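PDB 2Z8U: TATA-box-binding protein from Methanococcus jannaschii, which probably acts as a general archaeal transcription factor, binding the TATA box promoter element close to the site of transcription initiation. Local coordinates for residues L121-T131 / F138-D146. Numbering follows the deposited sequence.
Sequences LDDIALMVEGT and FPGLVYRLD
Gly130 O lies in plane at the edge of the Tyr143 ring, 3.9 Å from Tyr143 CD2. Two carbons approach the same side of the ring obliquely: Thr131 CG2 lies 3.5 Å from Tyr143 CD2, and Val128 CG1 lies 3.9 Å from Tyr143 CE2, the latter two side chains crossing at about a right angle. Thr131 and Tyr143 form an antiparallel non-hydrogen-bonded pair, so both side chains rise from one sheet face; Thr131 CA gives a CA-H...O contact to Val142 O at 3.1 Å, and Arg144 N makes a weak hydrogen bond to Gly130 O. A chi1 of 60° turns Thr131 OG1 back to Val128 O (2.7 Å), bracing the turn that leaves the helix. Leu141 buries the most surface: CD1 presses on Ile124 CG2 at 3.5 Å, tighter than usual, and reaches Leu121 O at 3.4 Å, while Leu121 CD2 packs on its CB. In the second repeat of the TBP saddle, this packs short helix 121-127 on the convex sheet face, its axis 34° from strand 141-146. Tyr133 and Ile154 from adjacent strands touch Leu141; in helix 168-183, Thr181 OG1 shares a hydrogen bond with Tyr143 OH and Ile182 meets Ile124.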
ATOM      1  N   LEU B 121      24.143  -2.485 -20.724  1.00 35.25           N
ATOM      2  CA  LEU B 121      22.956  -2.162 -19.936  1.00 35.43           C
ATOM      3  C   LEU B 121      22.582  -3.230 -18.877  1.00 36.03           C
ATOM      4  O   LEU B 121      22.119  -2.883 -17.796  1.00 35.75           O
ATOM      5  CB  LEU B 121      21.782  -1.827 -20.864  1.00 35.48           C
ATOM      6  CG  LEU B 121      22.006  -0.629 -21.810  1.00 35.88           C
ATOM      7  CD1 LEU B 121      20.766  -0.352 -22.641  1.00 36.59           C
ATOM      8  CD2 LEU B 121      22.447   0.619 -21.045  1.00 34.98           C
ATOM      9  N   ASP B 122      22.771  -4.508 -19.195  1.00 36.40           N
ATOM     10  CA  ASP B 122      22.524  -5.587 -18.222  1.00 37.87           C
ATOM     11  C   ASP B 122      23.434  -5.454 -16.997  1.00 37.70           C
ATOM     12  O   ASP B 122      22.981  -5.611 -15.867  1.00 37.64           O
ATOM     13  CB  ASP B 122      22.686  -6.964 -18.882  1.00 38.68           C
ATOM     14  CG  ASP B 122      21.561  -7.270 -19.861  1.00 42.22           C
ATOM     15  OD1 ASP B 122      21.851  -7.408 -21.064  1.00 46.16           O
ATOM     16  OD2 ASP B 122      20.383  -7.342 -19.431  1.00 45.79           O
ATOM     17  N   ASP B 123      24.709  -5.139 -17.233  1.00 37.36           N
ATOM     18  CA  ASP B 123      25.653  -4.823 -16.151  1.00 37.71           C
ATOM     19  C   ASP B 123      25.171  -3.682 -15.271  1.00 37.05           C
ATOM     20  O   ASP B 123      25.186  -3.794 -14.048  1.00 37.10           O
ATOM     21  CB  ASP B 123      27.042  -4.471 -16.710  1.00 37.55           C
ATOM     22  CG  ASP B 123      27.844  -5.693 -17.109  1.00 39.15           C
ATOM     23  OD1 ASP B 123      27.414  -6.829 -16.807  1.00 40.16           O
ATOM     24  OD2 ASP B 123      28.922  -5.508 -17.728  1.00 40.33           O
ATOM     25  N   ILE B 124      24.736  -2.593 -15.902  1.00 36.76           N
ATOM     26  CA  ILE B 124      24.290  -1.407 -15.191  1.00 36.44           C
ATOM     27  C   ILE B 124      23.023  -1.743 -14.379  1.00 36.41           C
ATOM     28  O   ILE B 124      22.904  -1.352 -13.219  1.00 36.40           O
ATOM     29  CB  ILE B 124      24.070  -0.189 -16.162  1.00 36.07           C
ATOM     30  CG1 ILE B 124      25.402   0.317 -16.745  1.00 36.70           C
ATOM     31  CG2 ILE B 124      23.360   0.989 -15.462  1.00 36.68           C
ATOM     32  CD1 ILE B 124      25.227   1.247 -17.946  1.00 37.27           C
ATOM     33  N   ALA B 125      22.098  -2.483 -14.985  1.00 36.02           N
ATOM     34  CA  ALA B 125      20.824  -2.818 -14.337  1.00 36.57           C
ATOM     35  C   ALA B 125      21.028  -3.606 -13.036  1.00 36.47           C
ATOM     36  O   ALA B 125      20.206  -3.542 -12.108  1.00 36.08           O
ATOM     37  CB  ALA B 125      19.952  -3.613 -15.285  1.00 36.13           C
ATOM     38  N   LEU B 126      22.113  -4.365 -12.996  1.00 36.61           N
ATOM     39  CA  LEU B 126      22.447  -5.170 -11.818  1.00 37.91           C
ATOM     40  C   LEU B 126      23.237  -4.359 -10.784  1.00 38.94           C
ATOM     41  O   LEU B 126      22.967  -4.453  -9.588  1.00 39.36           O
ATOM     42  CB  LEU B 126      23.227  -6.422 -12.236  1.00 37.24           C
ATOM     43  CG  LEU B 126      23.626  -7.470 -11.183  1.00 36.93           C
ATOM     44  CD1 LEU B 126      22.446  -7.969 -10.328  1.00 34.78           C
ATOM     45  CD2 LEU B 126      24.332  -8.623 -11.871  1.00 37.37           C
ATOM     46  N   MET B 127      24.186  -3.548 -11.259  1.00 40.31           N
ATOM     47  CA  MET B 127      25.208  -2.915 -10.408  1.00 42.07           C
ATOM     48  C   MET B 127      24.851  -1.523  -9.884  1.00 42.11           C
ATOM     49  O   MET B 127      25.440  -1.057  -8.900  1.00 42.63           O
ATOM     50  CB  MET B 127      26.542  -2.844 -11.157  1.00 41.87           C
ATOM     51  CG  MET B 127      27.204  -4.192 -11.346  1.00 43.26           C
ATOM     52  SD  MET B 127      28.450  -4.235 -12.653  1.00 44.50           S
ATOM     53  CE  MET B 127      29.008  -5.923 -12.462  1.00 42.13           C
ATOM     54  N   VAL B 128      23.905  -0.864 -10.539  1.00 42.20           N
ATOM     55  CA  VAL B 128      23.532   0.503 -10.189  1.00 42.51           C
ATOM     56  C   VAL B 128      22.096   0.518  -9.658  1.00 42.68           C
ATOM     57  O   VAL B 128      21.173   0.028 -10.308  1.00 41.45           O
ATOM     58  CB  VAL B 128      23.697   1.473 -11.392  1.00 42.45           C
ATOM     59  CG1 VAL B 128      23.409   2.906 -10.978  1.00 42.71           C
ATOM     60  CG2 VAL B 128      25.108   1.380 -11.969  1.00 42.74           C
ATOM     61  N   GLU B 129      21.917   1.079  -8.467  1.00 43.25           N
ATOM     62  CA  GLU B 129      20.615   1.049  -7.820  1.00 44.16           C
ATOM     63  C   GLU B 129      19.702   2.108  -8.424  1.00 44.10           C
ATOM     64  O   GLU B 129      20.176   3.116  -8.986  1.00 44.24           O
ATOM     65  CB  GLU B 129      20.750   1.159  -6.294  1.00 44.42           C
ATOM     66  CG  GLU B 129      21.119  -0.189  -5.639  1.00 45.21           C
ATOM     67  CD  GLU B 129      21.695  -0.059  -4.228  1.00 45.57           C
ATOM     68  OE1 GLU B 129      21.800   1.079  -3.717  1.00 48.39           O
ATOM     69  OE2 GLU B 129      22.035  -1.104  -3.622  1.00 46.38           O
ATOM     70  N   GLY B 130      18.395   1.855  -8.349  1.00 43.52           N
ATOM     71  CA  GLY B 130      17.398   2.735  -8.953  1.00 42.97           C
ATOM     72  C   GLY B 130      17.417   2.733 -10.475  1.00 42.37           C
ATOM     73  O   GLY B 130      17.047   3.739 -11.114  1.00 43.28           O
ATOM     74  N   THR B 131      17.873   1.622 -11.062  1.00 41.15           N
ATOM     75  CA  THR B 131      17.856   1.458 -12.525  1.00 39.83           C
ATOM     76  C   THR B 131      16.854   0.372 -12.891  1.00 39.22           C
ATOM     77  O   THR B 131      16.610  -0.537 -12.097  1.00 38.38           O
ATOM     78  CB  THR B 131      19.259   1.116 -13.108  1.00 39.38           C
ATOM     79  OG1 THR B 131      19.742  -0.101 -12.539  1.00 39.67           O
ATOM     80  CG2 THR B 131      20.256   2.242 -12.822  1.00 40.10           C
ATOM     81  N   PHE B 138      10.692  -1.860 -23.466  1.00 44.34           N
ATOM     82  CA  PHE B 138      11.106  -0.522 -23.862  1.00 43.95           C
ATOM     83  C   PHE B 138      12.597  -0.504 -24.142  1.00 43.50           C
ATOM     84  O   PHE B 138      13.363  -1.228 -23.501  1.00 43.28           O
ATOM     85  CB  PHE B 138      10.731   0.534 -22.788  1.00 43.98           C
ATOM     86  CG  PHE B 138      11.301   0.255 -21.421  1.00 45.24           C
ATOM     87  CD1 PHE B 138      12.475   0.868 -21.005  1.00 45.17           C
ATOM     88  CD2 PHE B 138      10.655  -0.613 -20.535  1.00 46.10           C
ATOM     89  CE1 PHE B 138      13.014   0.600 -19.740  1.00 46.47           C
ATOM     90  CE2 PHE B 138      11.193  -0.879 -19.262  1.00 45.06           C
ATOM     91  CZ  PHE B 138      12.363  -0.271 -18.867  1.00 44.58           C
ATOM     92  N   PRO B 139      13.028   0.352 -25.081  1.00 43.42           N
ATOM     93  CA  PRO B 139      14.444   0.421 -25.363  1.00 43.17           C
ATOM     94  C   PRO B 139      15.124   1.300 -24.300  1.00 42.76           C
ATOM     95  O   PRO B 139      14.526   2.279 -23.847  1.00 43.22           O
ATOM     96  CB  PRO B 139      14.471   1.121 -26.730  1.00 43.34           C
ATOM     97  CG  PRO B 139      13.331   2.044 -26.681  1.00 42.89           C
ATOM     98  CD  PRO B 139      12.256   1.304 -25.915  1.00 43.47           C
ATOM     99  N   GLY B 140      16.354   0.971 -23.913  1.00 41.95           N
ATOM    100  CA  GLY B 140      17.089   1.841 -22.988  1.00 40.45           C
ATOM    101  C   GLY B 140      16.910   1.434 -21.539  1.00 39.66           C
ATOM    102  O   GLY B 140      15.950   0.732 -21.186  1.00 39.63           O
ATOM    103  N   LEU B 141      17.866   1.850 -20.719  1.00 37.65           N
ATOM    104  CA  LEU B 141      17.820   1.681 -19.292  1.00 36.88           C
ATOM    105  C   LEU B 141      17.322   2.982 -18.621  1.00 37.10           C
ATOM    106  O   LEU B 141      17.748   4.091 -18.997  1.00 36.28           O
ATOM    107  CB  LEU B 141      19.231   1.345 -18.815  1.00 36.74           C
ATOM    108  CG  LEU B 141      19.475   1.164 -17.324  1.00 35.72           C
ATOM    109  CD1 LEU B 141      20.446   0.043 -17.113  1.00 36.92           C
ATOM    110  CD2 LEU B 141      19.989   2.450 -16.715  1.00 33.35           C
ATOM    111  N   VAL B 142      16.427   2.835 -17.642  1.00 37.41           N
ATOM    112  CA  VAL B 142      15.858   3.972 -16.918  1.00 37.68           C
ATOM    113  C   VAL B 142      16.573   4.146 -15.583  1.00 38.40           C
ATOM    114  O   VAL B 142      16.752   3.207 -14.810  1.00 36.98           O
ATOM    115  CB  VAL B 142      14.319   3.851 -16.732  1.00 38.24           C
ATOM    116  CG1 VAL B 142      13.747   5.083 -16.029  1.00 37.49           C
ATOM    117  CG2 VAL B 142      13.633   3.658 -18.091  1.00 37.58           C
ATOM    118  N   TYR B 143      16.989   5.377 -15.332  1.00 39.12           N
ATOM    119  CA  TYR B 143      17.791   5.694 -14.181  1.00 40.42           C
ATOM    120  C   TYR B 143      17.252   6.996 -13.587  1.00 41.00           C
ATOM    121  O   TYR B 143      17.281   8.034 -14.231  1.00 40.95           O
ATOM    122  CB  TYR B 143      19.235   5.855 -14.674  1.00 41.70           C
ATOM    123  CG  TYR B 143      20.289   6.159 -13.646  1.00 42.68           C
ATOM    124  CD1 TYR B 143      21.444   6.859 -14.011  1.00 43.91           C
ATOM    125  CD2 TYR B 143      20.150   5.755 -12.322  1.00 42.58           C
ATOM    126  CE1 TYR B 143      22.433   7.135 -13.082  1.00 45.53           C
ATOM    127  CE2 TYR B 143      21.132   6.026 -11.390  1.00 44.67           C
ATOM    128  CZ  TYR B 143      22.272   6.710 -11.780  1.00 44.41           C
ATOM    129  OH  TYR B 143      23.252   6.984 -10.854  1.00 45.58           O
ATOM    130  N   ARG B 144      16.750   6.944 -12.367  1.00 41.02           N
ATOM    131  CA  ARG B 144      16.253   8.161 -11.734  1.00 42.46           C
ATOM    132  C   ARG B 144      17.305   8.778 -10.807  1.00 43.10           C
ATOM    133  O   ARG B 144      17.907   8.072  -9.991  1.00 44.29           O
ATOM    134  CB  ARG B 144      14.930   7.879 -11.009  1.00 41.87           C
ATOM    135  CG  ARG B 144      14.173   9.135 -10.593  1.00 42.73           C
ATOM    136  CD  ARG B 144      12.701   8.830 -10.419  1.00 42.13           C
ATOM    137  NE  ARG B 144      11.927   9.943  -9.860  1.00 42.99           N
ATOM    138  CZ  ARG B 144      10.602   9.931  -9.720  1.00 44.01           C
ATOM    139  NH1 ARG B 144       9.909   8.868 -10.104  1.00 41.60           N
ATOM    140  NH2 ARG B 144       9.959  10.974  -9.172  1.00 45.86           N
ATOM    141  N   LEU B 145      17.543  10.083 -10.936  1.00 43.26           N
ATOM    142  CA  LEU B 145      18.435  10.794 -10.007  1.00 44.10           C
ATOM    143  C   LEU B 145      17.639  11.675  -9.044  1.00 44.62           C
ATOM    144  O   LEU B 145      16.583  12.195  -9.402  1.00 45.51           O
ATOM    145  CB  LEU B 145      19.457  11.653 -10.759  1.00 44.45           C
ATOM    146  CG  LEU B 145      20.599  11.036 -11.577  1.00 44.54           C
ATOM    147  CD1 LEU B 145      21.551  12.150 -12.045  1.00 44.69           C
ATOM    148  CD2 LEU B 145      21.357   9.994 -10.770  1.00 44.87           C
ATOM    149  N   ASP B 146      18.147  11.846  -7.828  1.00 44.54           N
ATOM    150  CA  ASP B 146      17.473  12.692  -6.844  1.00 44.92           C
ATOM    151  C   ASP B 146      18.124  14.066  -6.690  1.00 44.30           C
ATOM    152  O   ASP B 146      17.531  14.967  -6.095  1.00 44.92           O
ATOM    153  CB  ASP B 146      17.362  11.988  -5.481  1.00 45.53           C
ATOM    154  CG  ASP B 146      16.529  10.724  -5.533  1.00 46.73           C
ATOM    155  OD1 ASP B 146      15.670  10.565  -6.441  1.00 49.05           O
ATOM    156  OD2 ASP B 146      16.734   9.870  -4.649  1.00 48.78           O
TER